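Local coordinates for protein DNA polymerase (Bacillus phage phi29, PDB 2PY5) that replicates viral DNA from a protein primer with strand displacement, high processivity and high fidelity, and proofreads through a 3'-5' exonuclease, at residues 211-216 / 421-426; 262-267 / 427-432; 193-198 / 387-392. The protein carries 2 engineered substitutions. All blocks are in the same frame, centred on the assembly; numbering follows the deposited sequence.

Contact 1: 211-216 / 421-426. With EDO (1,2-ethanediol), chain M; nucleotides of chain C.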
loop_
_atom_site.group_PDB
_atom_site.type_symbol
_atom_site.label_atom_id
_atom_site.label_comp_id
_atom_site.label_asym_id
_atom_site.label_seq_id
_atom_site.Cartn_x
_atom_site.Cartn_y
_atom_site.Cartn_z
ATOM N N PHE F 211 -15.107 -5.105 19.602
ATOM C CA PHE F 211 -14.372 -5.896 18.593
ATOM C C PHE F 211 -13.793 -7.155 19.243
ATOM O O PHE F 211 -12.568 -7.261 19.436
ATOM C CB PHE F 211 -13.283 -5.056 17.937
ATOM C CG PHE F 211 -13.785 -3.794 17.314
ATOM C CD1 PHE F 211 -13.267 -2.559 17.683
ATOM C CD2 PHE F 211 -14.808 -3.830 16.361
ATOM C CE1 PHE F 211 -13.739 -1.393 17.097
ATOM C CE2 PHE F 211 -15.278 -2.678 15.765
ATOM C CZ PHE F 211 -14.748 -1.453 16.120
ATOM N N PRO F 212 -14.668 -8.111 19.579
ATOM C CA PRO F 212 -14.251 -9.334 20.218
ATOM C C PRO F 212 -13.422 -10.184 19.262
ATOM O O PRO F 212 -13.542 -10.060 18.023
ATOM C CB PRO F 212 -15.570 -10.022 20.553
ATOM C CG PRO F 212 -16.503 -9.537 19.533
ATOM C CD PRO F 212 -16.119 -8.113 19.330
ATOM N N THR F 213 -12.579 -11.027 19.834
ATOM C CA THR F 213 -11.711 -11.885 19.046
ATOM C C THR F 213 -12.526 -13.025 18.495
ATOM O O THR F 213 -13.141 -13.780 19.257
ATOM C CB THR F 213 -10.592 -12.465 19.914
ATOM O OG1 THR F 213 -9.906 -11.401 20.570
ATOM C CG2 THR F 213 -9.611 -13.258 19.054
ATOM N N LEU F 214 -12.574 -13.144 17.167
ATOM C CA LEU F 214 -13.273 -14.242 16.541
ATOM C C LEU F 214 -12.376 -15.474 16.475
ATOM O O LEU F 214 -11.139 -15.383 16.420
ATOM C CB LEU F 214 -13.744 -13.873 15.132
ATOM C CG LEU F 214 -14.730 -12.686 14.984
ATOM C CD1 LEU F 214 -15.404 -12.837 13.611
ATOM C CD2 LEU F 214 -15.740 -12.575 16.100
ATOM N N SER F 215 -13.007 -16.639 16.488
ATOM C CA SER F 215 -12.274 -17.866 16.294
ATOM C C SER F 215 -11.602 -17.843 14.920
ATOM O O SER F 215 -12.021 -17.124 14.000
ATOM C CB SER F 215 -13.200 -19.064 16.389
ATOM O OG SER F 215 -14.028 -19.136 15.246
ATOM N N LEU F 216 -10.559 -18.639 14.767
ATOM C CA LEU F 216 -9.888 -18.718 13.491
ATOM C C LEU F 216 -10.831 -19.203 12.376
ATOM O O LEU F 216 -10.750 -18.716 11.250
ATOM C CB LEU F 216 -8.654 -19.612 13.584
ATOM C CG LEU F 216 -7.551 -19.042 14.493
ATOM C CD1 LEU F 216 -6.419 -20.069 14.688
ATOM C CD2 LEU F 216 -6.997 -17.726 13.960
ATOM N N THR F 421 -0.071 -18.689 14.437
ATOM C CA THR F 421 -1.233 -17.833 14.404
ATOM C C THR F 421 -1.235 -16.876 15.572
ATOM O O THR F 421 -0.593 -17.116 16.602
ATOM C CB THR F 421 -2.547 -18.615 14.430
ATOM O OG1 THR F 421 -2.575 -19.471 15.574
ATOM C CG2 THR F 421 -2.688 -19.450 13.192
ATOM N N LYS F 422 -1.945 -15.774 15.365
ATOM C CA LYS F 422 -2.220 -14.798 16.410
ATOM C C LYS F 422 -3.689 -14.428 16.360
ATOM O O LYS F 422 -4.418 -14.829 15.448
ATOM C CB LYS F 422 -1.345 -13.559 16.230
ATOM C CG LYS F 422 -1.609 -12.715 14.988
ATOM C CD LYS F 422 -0.756 -11.439 14.950
ATOM C CE LYS F 422 -1.016 -10.540 16.152
ATOM N NZ LYS F 422 -0.388 -9.188 16.021
ATOM N N ASP F 423 -4.131 -13.642 17.329
ATOM C CA ASP F 423 -5.526 -13.220 17.329
ATOM C C ASP F 423 -5.841 -12.336 16.109
ATOM O O ASP F 423 -5.056 -11.438 15.754
ATOM C CB ASP F 423 -5.861 -12.396 18.572
ATOM C CG ASP F 423 -5.923 -13.221 19.853
ATOM O OD1 ASP F 423 -5.958 -14.464 19.798
ATOM O OD2 ASP F 423 -5.963 -12.595 20.940
ATOM N N PRO F 424 -7.003 -12.561 15.497
ATOM C CA PRO F 424 -7.534 -11.577 14.565
ATOM C C PRO F 424 -7.777 -10.243 15.274
ATOM O O PRO F 424 -7.797 -10.179 16.505
ATOM C CB PRO F 424 -8.891 -12.165 14.138
ATOM C CG PRO F 424 -8.979 -13.479 14.666
ATOM C CD PRO F 424 -7.898 -13.720 15.655
ATOM N N VAL F 425 -7.939 -9.198 14.479
ATOM C CA VAL F 425 -8.286 -7.880 14.965
ATOM C C VAL F 425 -9.818 -7.846 14.887
ATOM O O VAL F 425 -10.477 -8.244 15.853
ATOM C CB VAL F 425 -7.568 -6.748 14.180
ATOM C CG1 VAL F 425 -7.987 -5.403 14.718
ATOM C CG2 VAL F 425 -6.016 -6.913 14.234
ATOM N N TYR F 426 -10.392 -7.420 13.769
ATOM C CA TYR F 426 -11.866 -7.523 13.582
ATOM C C TYR F 426 -12.187 -7.432 12.108
ATOM O O TYR F 426 -12.536 -6.396 11.557
ATOM C CB TYR F 426 -12.637 -6.489 14.432
ATOM C CG TYR F 426 -14.113 -6.817 14.490
ATOM C CD1 TYR F 426 -14.586 -7.856 15.301
ATOM C CD2 TYR F 426 -15.038 -6.130 13.724
ATOM C CE1 TYR F 426 -15.949 -8.178 15.329
ATOM C CE2 TYR F 426 -16.390 -6.470 13.752
ATOM C CZ TYR F 426 -16.820 -7.502 14.550
ATOM O OH TYR F 426 -18.173 -7.834 14.568
HETATM C C1 EDO M . -11.042 -8.853 23.355
HETATM O O1 EDO M . -12.461 -8.740 23.538
HETATM C C2 EDO M . -10.669 -8.700 21.881
HETATM O O2 EDO M . -10.698 -7.343 21.432
ATOM P P DG C 2 1.950 -10.258 18.962
ATOM O OP1 DG C 2 0.843 -9.554 19.649
ATOM O OP2 DG C 2 1.652 -11.439 18.116
ATOM O "O5'" DG C 2 2.809 -9.194 18.109
ATOM C "C5'" DG C 2 3.221 -8.012 18.792
ATOM C "C4'" DG C 2 4.125 -7.086 17.998
ATOM O "O4'" DG C 2 5.491 -7.524 18.108
ATOM C "C3'" DG C 2 3.892 -6.952 16.505
ATOM O "O3'" DG C 2 4.046 -5.588 16.220
ATOM C "C2'" DG C 2 4.998 -7.755 15.833
ATOM C "C1'" DG C 2 6.108 -7.506 16.833
ATOM N N9 DG C 2 7.124 -8.529 16.962
ATOM C C8 DG C 2 6.986 -9.885 16.816
ATOM N N7 DG C 2 8.090 -10.538 17.039
ATOM C C5 DG C 2 9.003 -9.537 17.367
ATOM C C6 DG C 2 10.368 -9.628 17.700
ATOM O O6 DG C 2 11.048 -10.658 17.784
ATOM N N1 DG C 2 10.928 -8.377 17.969
ATOM C C2 DG C 2 10.254 -7.177 17.909
ATOM N N2 DG C 2 10.956 -6.063 18.191
ATOM N N3 DG C 2 8.965 -7.083 17.588
ATOM C C4 DG C 2 8.419 -8.297 17.335
ATOM P P DA C 3 2.890 -4.799 15.469
ATOM O OP1 DA C 3 3.324 -3.389 15.481
ATOM O OP2 DA C 3 1.578 -5.262 16.028
ATOM O "O5'" DA C 3 2.973 -5.353 13.975
ATOM C "C5'" DA C 3 3.961 -4.836 13.131
ATOM C "C4'" DA C 3 4.060 -5.740 11.919
ATOM O "O4'" DA C 3 4.514 -7.038 12.351
ATOM C "C3'" DA C 3 2.756 -6.005 11.184
ATOM O "O3'" DA C 3 2.656 -5.125 10.077
ATOM C "C2'" DA C 3 2.904 -7.448 10.682
ATOM C "C1'" DA C 3 3.899 -8.102 11.629
ATOM N N9 DA C 3 3.376 -8.941 12.710
ATOM C C8 DA C 3 2.361 -8.622 13.585
ATOM N N7 DA C 3 2.134 -9.538 14.505
ATOM C C5 DA C 3 3.071 -10.518 14.217
ATOM C C6 DA C 3 3.363 -11.764 14.809
ATOM N N6 DA C 3 2.701 -12.245 15.868
ATOM N N1 DA C 3 4.370 -12.499 14.273
ATOM C C2 DA C 3 5.031 -12.017 13.211
ATOM N N3 DA C 3 4.843 -10.862 12.566
ATOM C C4 DA C 3 3.848 -10.157 13.124
HETATM O O HOH W 1 -10.110 -7.654 18.377
HETATM O O HOH W 2 -11.919 -10.590 15.794
#

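Contact 2: 262-267 / 427-432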
loop_
_atom_site.group_PDB
_atom_site.type_symbol
_atom_site.label_atom_id
_atom_site.label_comp_id
_atom_site.label_asym_id
_atom_site.label_seq_id
_atom_site.Cartn_x
_atom_site.Cartn_y
_atom_site.Cartn_z
ATOM N N LEU F 262 -23.126 2.455 8.100
ATOM C CA LEU F 262 -23.463 1.407 9.061
ATOM C C LEU F 262 -22.409 0.314 9.000
ATOM O O LEU F 262 -22.219 -0.309 7.955
ATOM C CB LEU F 262 -24.836 0.824 8.744
ATOM C CG LEU F 262 -25.437 -0.136 9.757
ATOM C CD1 LEU F 262 -25.724 0.567 11.110
ATOM C CD2 LEU F 262 -26.710 -0.741 9.166
ATOM N N LEU F 263 -21.749 0.057 10.121
ATOM C CA LEU F 263 -20.614 -0.866 10.168
ATOM C C LEU F 263 -20.762 -1.893 11.287
ATOM O O LEU F 263 -21.395 -1.617 12.318
ATOM C CB LEU F 263 -19.299 -0.106 10.296
ATOM C CG LEU F 263 -18.925 0.837 9.148
ATOM C CD1 LEU F 263 -17.754 1.748 9.499
ATOM C CD2 LEU F 263 -18.628 -0.016 7.904
ATOM N N PRO F 264 -20.191 -3.083 11.098
ATOM C CA PRO F 264 -20.421 -4.187 12.026
ATOM C C PRO F 264 -19.584 -4.122 13.293
ATOM O O PRO F 264 -18.446 -3.627 13.285
ATOM C CB PRO F 264 -19.983 -5.402 11.189
ATOM C CG PRO F 264 -18.868 -4.866 10.402
ATOM C CD PRO F 264 -19.325 -3.512 9.975
ATOM N N TYR F 265 -20.127 -4.686 14.375
ATOM C CA TYR F 265 -19.356 -4.902 15.592
ATOM C C TYR F 265 -19.909 -6.118 16.347
ATOM O O TYR F 265 -20.989 -6.668 16.008
ATOM C CB TYR F 265 -19.365 -3.643 16.483
ATOM C CG TYR F 265 -20.669 -3.406 17.198
ATOM C CD1 TYR F 265 -20.866 -3.877 18.496
ATOM C CD2 TYR F 265 -21.710 -2.730 16.583
ATOM C CE1 TYR F 265 -22.066 -3.679 19.153
ATOM C CE2 TYR F 265 -22.940 -2.525 17.257
ATOM C CZ TYR F 265 -23.098 -3.028 18.519
ATOM O OH TYR F 265 -24.306 -2.817 19.201
ATOM N N GLY F 266 -19.171 -6.518 17.380
ATOM C CA GLY F 266 -19.601 -7.582 18.262
ATOM C C GLY F 266 -19.466 -8.994 17.757
ATOM O O GLY F 266 -18.903 -9.242 16.679
ATOM N N GLU F 267 -19.988 -9.933 18.544
ATOM C CA GLU F 267 -19.902 -11.346 18.208
ATOM C C GLU F 267 -20.937 -11.635 17.140
ATOM O O GLU F 267 -22.113 -11.321 17.327
ATOM C CB GLU F 267 -20.185 -12.241 19.415
ATOM C CG GLU F 267 -19.895 -13.729 19.155
ATOM C CD GLU F 267 -18.394 -14.042 18.928
ATOM O OE1 GLU F 267 -17.555 -13.404 19.593
ATOM O OE2 GLU F 267 -18.061 -14.937 18.088
ATOM N N THR F 427 -12.007 -8.566 11.450
ATOM C CA THR F 427 -12.082 -8.638 9.993
ATOM C C THR F 427 -13.432 -8.167 9.409
ATOM O O THR F 427 -13.433 -7.568 8.333
ATOM C CB THR F 427 -11.690 -10.046 9.511
ATOM O OG1 THR F 427 -10.410 -10.388 10.081
ATOM C CG2 THR F 427 -11.602 -10.118 7.973
ATOM N N PRO F 428 -14.575 -8.387 10.110
ATOM C CA PRO F 428 -15.820 -7.878 9.512
ATOM C C PRO F 428 -15.763 -6.367 9.203
ATOM O O PRO F 428 -16.368 -5.905 8.263
ATOM C CB PRO F 428 -16.858 -8.160 10.600
ATOM C CG PRO F 428 -16.306 -9.339 11.311
ATOM C CD PRO F 428 -14.846 -9.119 11.364
ATOM N N MET F 429 -15.060 -5.598 10.048
ATOM C CA MET F 429 -14.979 -4.167 9.828
ATOM C C MET F 429 -14.279 -3.854 8.517
ATOM O O MET F 429 -14.710 -2.979 7.759
ATOM C CB MET F 429 -14.278 -3.487 11.017
ATOM C CG MET F 429 -14.203 -2.001 10.997
ATOM S SD MET F 429 -15.811 -1.211 10.928
ATOM C CE MET F 429 -16.383 -1.045 12.605
ATOM N N GLY F 430 -13.195 -4.575 8.223
ATOM C CA GLY F 430 -12.520 -4.401 6.937
ATOM C C GLY F 430 -13.421 -4.767 5.767
ATOM O O GLY F 430 -13.496 -4.053 4.757
ATOM N N VAL F 431 -14.114 -5.896 5.890
ATOM C CA VAL F 431 -15.007 -6.362 4.826
ATOM C C VAL F 431 -16.012 -5.270 4.451
ATOM O O VAL F 431 -16.231 -4.967 3.277
ATOM C CB VAL F 431 -15.762 -7.639 5.258
ATOM C CG1 VAL F 431 -16.960 -7.902 4.366
ATOM C CG2 VAL F 431 -14.786 -8.839 5.309
ATOM N N PHE F 432 -16.633 -4.648 5.465
ATOM C CA PHE F 432 -17.654 -3.656 5.199
ATOM C C PHE F 432 -17.143 -2.269 4.830
ATOM O O PHE F 432 -17.791 -1.544 4.078
ATOM C CB PHE F 432 -18.628 -3.595 6.377
ATOM C CG PHE F 432 -19.654 -4.680 6.319
ATOM C CD1 PHE F 432 -19.398 -5.939 6.857
ATOM C CD2 PHE F 432 -20.862 -4.471 5.676
ATOM C CE1 PHE F 432 -20.358 -6.938 6.777
ATOM C CE2 PHE F 432 -21.811 -5.486 5.584
ATOM C CZ PHE F 432 -21.553 -6.711 6.132
#

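Contact 3: 193-198 / 387-392. With EDO (1,2-ethanediol), chain H; nucleotides of chain C.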
loop_
_atom_site.group_PDB
_atom_site.type_symbol
_atom_site.label_atom_id
_atom_site.label_comp_id
_atom_site.label_asym_id
_atom_site.label_seq_id
_atom_site.Cartn_x
_atom_site.Cartn_y
_atom_site.Cartn_z
ATOM N N ASP F 193 0.626 2.221 14.165
ATOM C CA ASP F 193 0.451 3.552 14.784
ATOM C C ASP F 193 -1.029 3.948 14.722
ATOM O O ASP F 193 -1.611 4.453 15.715
ATOM C CB ASP F 193 1.282 4.641 14.093
ATOM C CG ASP F 193 2.763 4.530 14.343
ATOM O OD1 ASP F 193 3.157 4.167 15.450
ATOM O OD2 ASP F 193 3.544 4.875 13.422
ATOM N N SER F 194 -1.637 3.735 13.571
ATOM C CA SER F 194 -3.049 4.091 13.376
ATOM C C SER F 194 -3.938 3.338 14.347
ATOM O O SER F 194 -4.820 3.910 14.996
ATOM C CB SER F 194 -3.513 3.816 11.948
ATOM O OG SER F 194 -3.079 4.819 11.066
ATOM N N LEU F 195 -3.735 2.034 14.453
ATOM C CA LEU F 195 -4.568 1.229 15.336
ATOM C C LEU F 195 -4.397 1.609 16.801
ATOM O O LEU F 195 -5.378 1.654 17.545
ATOM C CB LEU F 195 -4.305 -0.269 15.118
ATOM C CG LEU F 195 -5.216 -1.235 15.871
ATOM C CD1 LEU F 195 -6.684 -1.013 15.543
ATOM C CD2 LEU F 195 -4.808 -2.693 15.611
ATOM N N LYS F 196 -3.163 1.875 17.213
ATOM C CA LYS F 196 -2.893 2.276 18.592
ATOM C C LYS F 196 -3.607 3.592 18.882
ATOM O O LYS F 196 -4.229 3.746 19.936
ATOM C CB LYS F 196 -1.393 2.393 18.845
ATOM C CG LYS F 196 -1.028 2.745 20.274
ATOM C CD LYS F 196 -0.959 4.233 20.491
ATOM C CE LYS F 196 -0.294 4.555 21.814
ATOM N NZ LYS F 196 -0.225 6.012 22.052
ATOM N N GLY F 197 -3.534 4.522 17.942
ATOM C CA GLY F 197 -4.189 5.834 18.086
ATOM C C GLY F 197 -5.684 5.714 18.209
ATOM O O GLY F 197 -6.307 6.395 19.043
ATOM N N PHE F 198 -6.261 4.847 17.404
ATOM C CA PHE F 198 -7.689 4.560 17.482
ATOM C C PHE F 198 -8.057 3.992 18.850
ATOM O O PHE F 198 -9.016 4.449 19.492
ATOM C CB PHE F 198 -8.072 3.591 16.385
ATOM C CG PHE F 198 -9.504 3.193 16.411
ATOM C CD1 PHE F 198 -10.507 4.131 16.211
ATOM C CD2 PHE F 198 -9.855 1.884 16.641
ATOM C CE1 PHE F 198 -11.843 3.747 16.237
ATOM C CE2 PHE F 198 -11.191 1.495 16.675
ATOM C CZ PHE F 198 -12.174 2.423 16.473
ATOM N N ASN F 387 -5.314 7.213 6.894
ATOM C CA ASN F 387 -5.330 6.290 5.737
ATOM C C ASN F 387 -4.936 4.852 6.105
ATOM O O ASN F 387 -5.305 3.911 5.405
ATOM C CB ASN F 387 -4.408 6.808 4.628
ATOM C CG ASN F 387 -4.966 8.024 3.920
ATOM O OD1 ASN F 387 -6.187 8.218 3.881
ATOM N ND2 ASN F 387 -4.082 8.835 3.313
ATOM N N SER F 388 -4.193 4.682 7.196
ATOM C CA SER F 388 -3.591 3.401 7.547
ATOM C C SER F 388 -4.402 2.594 8.575
ATOM O O SER F 388 -3.989 1.500 8.965
ATOM C CB SER F 388 -2.169 3.626 8.087
ATOM O OG SER F 388 -1.355 4.393 7.213
ATOM N N LEU F 389 -5.573 3.087 8.956
ATOM C CA LEU F 389 -6.387 2.395 9.954
ATOM C C LEU F 389 -7.213 1.201 9.416
ATOM O O LEU F 389 -7.161 0.103 9.986
ATOM C CB LEU F 389 -7.344 3.390 10.651
ATOM C CG LEU F 389 -8.167 2.778 11.776
ATOM C CD1 LEU F 389 -7.355 2.065 12.843
ATOM C CD2 LEU F 389 -9.019 3.899 12.415
ATOM N N TYR F 390 -7.996 1.382 8.351
ATOM C CA TYR F 390 -8.987 0.351 8.034
ATOM C C TYR F 390 -8.343 -0.996 7.742
ATOM O O TYR F 390 -8.870 -2.056 8.093
ATOM C CB TYR F 390 -9.935 0.758 6.886
ATOM C CG TYR F 390 -9.423 0.483 5.488
ATOM C CD1 TYR F 390 -9.570 -0.770 4.905
ATOM C CD2 TYR F 390 -8.790 1.469 4.762
ATOM C CE1 TYR F 390 -9.101 -1.022 3.648
ATOM C CE2 TYR F 390 -8.310 1.219 3.488
ATOM C CZ TYR F 390 -8.465 -0.031 2.947
ATOM O OH TYR F 390 -8.008 -0.287 1.671
ATOM N N GLY F 391 -7.186 -0.950 7.084
ATOM C CA GLY F 391 -6.533 -2.172 6.663
ATOM C C GLY F 391 -6.130 -3.081 7.807
ATOM O O GLY F 391 -6.009 -4.287 7.639
ATOM N N LYS F 392 -5.882 -2.504 8.976
ATOM C CA LYS F 392 -5.464 -3.292 10.137
ATOM C C LYS F 392 -6.582 -4.195 10.669
ATOM O O LYS F 392 -6.320 -5.212 11.290
ATOM C CB LYS F 392 -4.961 -2.370 11.232
ATOM C CG LYS F 392 -3.595 -1.763 10.918
ATOM C CD LYS F 392 -2.436 -2.729 11.084
ATOM C CE LYS F 392 -2.085 -3.018 12.555
ATOM N NZ LYS F 392 -0.863 -3.874 12.696
HETATM C C1 EDO H . -6.247 11.871 2.235
HETATM O O1 EDO H . -5.159 11.108 1.682
HETATM C C2 EDO H . -5.888 12.293 3.659
HETATM O O2 EDO H . -6.296 11.376 4.698
ATOM P P DC C 4 1.517 -4.003 9.951
ATOM O OP1 DC C 4 1.768 -3.274 8.690
ATOM O OP2 DC C 4 1.439 -3.283 11.258
ATOM O "O5'" DC C 4 0.191 -4.874 9.878
ATOM C "C5'" DC C 4 -0.070 -5.618 8.714
ATOM C "C4'" DC C 4 -1.525 -5.424 8.324
ATOM O "O4'" DC C 4 -1.782 -4.035 7.978
ATOM C "C3'" DC C 4 -1.906 -6.204 7.080
ATOM O "O3'" DC C 4 -2.247 -7.512 7.454
ATOM C "C2'" DC C 4 -3.092 -5.422 6.566
ATOM C "C1'" DC C 4 -2.665 -3.999 6.874
ATOM N N1 DC C 4 -2.022 -3.338 5.708
ATOM C C2 DC C 4 -2.837 -2.996 4.614
ATOM O O2 DC C 4 -4.052 -3.270 4.630
ATOM N N3 DC C 4 -2.281 -2.383 3.542
ATOM C C4 DC C 4 -0.981 -2.100 3.544
ATOM N N4 DC C 4 -0.490 -1.484 2.457
ATOM C C5 DC C 4 -0.137 -2.430 4.644
ATOM C C6 DC C 4 -0.683 -3.044 5.698
#

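Contact 1: 211-216 / 421-426
T421 meets L216 obliquely: CD1 of the leucine lies 4.0 Å from T421 OG1 and nearly as close to CB and CG2, so both branches of the threonine bear on one methyl. K422 starts away from 211-216 and its end reaches the DNA. Its chain bends at chi3 (-60°), which places CE near a phosphate oxygen of DG2 of chain C, and K422 NZ donates to N7 of DA3 of chain C at 3.0 Å. Its carbonyl oxygen approaches CD2 of L216. D423 crosses T213 at about a right angle, with D423 CG 3.8 Å from the methyl T213 CG2, which also touches P424 CD. P424 points its ring at the other loop, with CG 3.4 Å from the carbonyl O of L214. Here the loop after the TPR2 region, leading into helix 427-447 of the polymerization region, runs roughly antiparallel to the turn between helices 204-210 and 216-223, in a region involved in DNA and terminal-protein binding; S215 caps the latter helix through L218 N. The side chain of V425 starts away from the other loop, but its carbonyl oxygen accepts from two waters: one also donates to F211 O at 2.7 Å, and the other donates to P212 O and accepts from L214 N, bridging the backbones. Y426 has CG anti to its backbone N (chi1 -166°), which places that atom 3.6 Å from F211 CD2. CD2 of F211 stands 3.4 Å above the Y426 ring plane, displaced toward the rim, the two planes inclined at 46°. P212 O lies in the plane of the Y426 ring, at its edge, 3.7 Å from Y426 CD1, while Y426 OH is hydrogen-bonded to G266 O.

Contact 2: 262-267 / 427-432
P264 pushes its ring into a hollow on helix 427-432 bounded by P428 on one side and F432, one turn further along, on the other. The CG corner of P264 is the leading bump. P264 CG comes 3.5 Å from the carbonyl O of P428 and also meets CB of that proline, while the neighbouring P264 CD settles 3.7 Å from CB of F432. The F432 ring is met obliquely, through CD1, by the same CG. P428 O accepts the helical bond from F432 N and lies in the plane of the F432 ring, at its edge. M429 supplies a second ridge. Its CG is anti to the backbone N (chi1 -176°) and the chain then folds at chi2 and chi3, curling the thioether back over the strand. M429 SD lies 3.7 Å from CB of L263, with CD1 of that leucine almost as near, and M429 CE reaches 3.4 Å from the carbonyl O of P264. This oxygen is buried and has no hydrogen-bonding partner in the model. L263 and M429 cross at about a right angle, whereas L263 and F432 run alongside in opposed senses, with CD2 of the leucine 3.9 Å from CB of the phenylalanine. All five touching residues are buried, and F211, L359 and F360 extend the apolar surroundings of M429. The axes of strand 263-265 and the helix are nearly antiparallel, at 172°, with a closest approach of 7.5 Å. Helix 427-447 packs across one face of the antiparallel sheet that holds 263-265, 283-294 and 340-356, a helix-on-sheet packing inside the polymerization region of this family B polymerase.

Contact 3: 193-198 / 387-392
NZ of K392, whose CE packs 4.1 Å from CD2 of L195, donates two hydrogen bonds to DC4 of chain C: one to the phosphate oxygen OP2 at 2.8 Å and one to the ester oxygen O5' at 3.2 Å. K392, bent at chi2 and chi3 (-75° and -74°), brings its CD 3.4 Å from O4' of DC4 of chain C. The phosphate charge would probably favour the protonated amine. Next to it, the carbonyl O of G391 approaches C2' of the same nucleotide. N387, S388, Y390 and G391 belong to the Kx3NSxYG motif of family B polymerases, which begins at K383; N387 and G391 are probably involved in binding template-primer DNA, and Y390, stacked on Y254, in nucleotide selection. Behind this DNA-facing side, L389 fills the groove offered by helix 193-198. Its CG is anti to the backbone N, and from there L389 CD1 lies 3.8 Å from CA of L195 and 3.9 Å from CB of F198, while CD2 approaches the F198 ring obliquely. L389 crosses both L195 and F198 at about a right angle. F363 of helix 361-373 also touches L389 and F198. S194 is modelled in two positions; in one its OG lies near CB of S388, so this close approach is doubtful. The two hydroxyls bond to different carbonyls, S194 to M385 O in that position and S388 to L384 O.

From the N terminus, helix 190-202 brings 193-198, and 211-216 follows after helix 204-210, both within the region involved in DNA and terminal-protein binding. Strand 263-265 comes next. Later in the chain 387-392 closes contact 3, 421-426 closes contact 1, and 427-432, directly after it, closes contact 2. Each closure spans 160 to 205 residues, and every pair of contacts crosses, none nesting. Contact 1 touches contact 2 where P212 CG packs on G266 C, and contact 3 where V425 CG2 packs on K392 O. Together they tie helices 190-202 and 427-447, the Kx3NSxYG segment and the sheet strand into one unit beside the DNA.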